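Uncharacterized conserved protein YjbQ/UPF0047 family, ortholog yugU B.subtilis (Clostridium acetobutylicum, PDB 1VMH) is of unknown function but belongs to the YjbQ/UPF0047 family and probably assembles as a trimer. Local coordinates at the interface of chains A and B. Coordinates in Å, arbitrary orientation; residue numbers count along the deposited sequence, not the author numbering. Chains: chain A/B, Uncharacterized conserved protein YjbQ/UPF0047 family, ortholog yugU B.subtilis.

The interface of chains A and B. Residues chain A 96, 99-100, 103; chain B 64, 71, 74-75, 78.
B:Asn64 reads helix 96-105 of chain A through both ends of its side-chain amide. Its carbonyl OD1 accepts from A:His99 ND1 at 3.0 Å, the donor lying in the carbonyl plane but the oxygen 26° out of the imidazole plane, a moderately bent bond. Its ND2 gives one N-H to the backbone O of A:His99 at 2.9 Å, coming in well out of the plane of that carbonyl, and the other to the hydroxyl OG of A:Ser103, also at 2.9 Å and straighter (160° at H). Both acceptors lie close to the amide plane, and three bonds from one helix therefore fix the rotation of this amide.

B:Val71 presses on the same imidazole at about a right angle. Its CG1, anti to the backbone N (chi1 171°), sits over one ring face, 3.8 Å from the centroid and displaced from the ring centre toward its edge, a CH-pi contact. Alongside, A:Ile100 and B:Ile75 run antiparallel side by side, their CG1 atoms 3.8 Å apart, while A:Ile100 CD1 reaches the CB of B:Asn78.

At the N-terminal end of the chain A helix, A:Ser96 OG donates to B:Asp74 OD2 at 2.5 Å, a short bond using the anti lone pair of the carboxylate. That helix end may help stabilise the negative charge. In the second shell, B:Asn78 ND2 bonds the backbone O of B:Asp74 (2.8 Å), which steadies the asparagine beside A:Ile100.

Helix 96-105 is thus held against helix 69-82 and strand 59-65 of the neighbour by apolar packing flanked by polar bonds, an arrangement that probably supports the trimer of the deposited assembly.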
loop_
_atom_site.group_PDB
_atom_site.type_symbol
_atom_site.label_atom_id
_atom_site.label_comp_id
_atom_site.label_asym_id
_atom_site.label_seq_id
_atom_site.Cartn_x
_atom_site.Cartn_y
_atom_site.Cartn_z
ATOM N N SER A 96 -5.232 1.213 -19.017
ATOM C CA SER A 96 -5.022 2.121 -17.907
ATOM C C SER A 96 -5.836 1.732 -16.660
ATOM O O SER A 96 -5.399 1.962 -15.522
ATOM C CB SER A 96 -5.306 3.577 -18.291
ATOM O OG SER A 96 -4.214 4.100 -19.014
ATOM N N HIS A 99 -3.624 -0.388 -14.741
ATOM C CA HIS A 99 -2.541 0.364 -14.114
ATOM C C HIS A 99 -3.026 1.057 -12.816
ATOM O O HIS A 99 -2.300 1.091 -11.797
ATOM C CB HIS A 99 -1.961 1.414 -15.066
ATOM C CG HIS A 99 -1.130 0.849 -16.170
ATOM N ND1 HIS A 99 0.141 0.355 -15.953
ATOM C CD2 HIS A 99 -1.371 0.697 -17.493
ATOM C CE1 HIS A 99 0.637 -0.074 -17.104
ATOM N NE2 HIS A 99 -0.252 0.124 -18.056
ATOM N N ILE A 100 -4.260 1.590 -12.858
ATOM C CA ILE A 100 -4.810 2.292 -11.699
ATOM C C ILE A 100 -5.041 1.304 -10.570
ATOM O O ILE A 100 -4.643 1.531 -9.431
ATOM C CB ILE A 100 -6.125 2.990 -12.042
ATOM C CG1 ILE A 100 -5.873 4.158 -13.002
ATOM C CG2 ILE A 100 -6.824 3.483 -10.798
ATOM C CD1 ILE A 100 -7.102 4.576 -13.732
ATOM N N SER A 103 -1.915 0.127 -8.786
ATOM C CA SER A 103 -1.342 1.086 -7.816
ATOM C C SER A 103 -2.175 1.105 -6.555
ATOM O O SER A 103 -1.648 1.281 -5.438
ATOM C CB SER A 103 -1.230 2.501 -8.391
ATOM O OG SER A 103 0.028 2.702 -9.021
ATOM N N ASN B 64 4.935 2.066 -10.924
ATOM C CA ASN B 64 4.044 1.859 -12.049
ATOM C C ASN B 64 4.821 2.092 -13.336
ATOM O O ASN B 64 6.042 2.240 -13.323
ATOM C CB ASN B 64 2.750 2.688 -11.924
ATOM C CG ASN B 64 1.532 1.972 -12.498
ATOM O OD1 ASN B 64 1.523 1.638 -13.683
ATOM N ND2 ASN B 64 0.516 1.710 -11.658
ATOM N N VAL B 71 -0.103 6.918 -19.350
ATOM C CA VAL B 71 -0.510 6.117 -18.198
ATOM C C VAL B 71 -0.517 6.971 -16.959
ATOM O O VAL B 71 -1.468 6.910 -16.190
ATOM C CB VAL B 71 0.376 4.892 -17.997
ATOM C CG1 VAL B 71 0.067 4.195 -16.640
ATOM C CG2 VAL B 71 0.178 3.933 -19.144
ATOM N N ASP B 74 -3.473 9.237 -17.185
ATOM C CA ASP B 74 -4.699 8.495 -16.911
ATOM C C ASP B 74 -4.916 8.242 -15.427
ATOM O O ASP B 74 -6.031 8.336 -14.933
ATOM C CB ASP B 74 -4.706 7.176 -17.693
ATOM C CG ASP B 74 -4.938 7.379 -19.192
ATOM O OD1 ASP B 74 -5.272 8.525 -19.619
ATOM O OD2 ASP B 74 -4.790 6.388 -19.939
ATOM N N ILE B 75 -3.855 7.933 -14.703
ATOM C CA ILE B 75 -3.993 7.683 -13.273
ATOM C C ILE B 75 -4.380 8.957 -12.531
ATOM O O ILE B 75 -5.333 8.970 -11.764
ATOM C CB ILE B 75 -2.700 7.115 -12.667
ATOM C CG1 ILE B 75 -2.380 5.733 -13.265
ATOM C CG2 ILE B 75 -2.818 6.958 -11.143
ATOM C CD1 ILE B 75 -1.000 5.178 -12.915
ATOM N N ASN B 78 -7.943 10.145 -13.484
ATOM C CA ASN B 78 -9.024 9.300 -13.001
ATOM C C ASN B 78 -9.110 9.258 -11.472
ATOM O O ASN B 78 -10.211 9.181 -10.924
ATOM C CB ASN B 78 -9.008 7.936 -13.682
ATOM C CG ASN B 78 -9.526 8.022 -15.109
ATOM O OD1 ASN B 78 -10.755 8.034 -15.340
ATOM N ND2 ASN B 78 -8.613 8.181 -16.060
#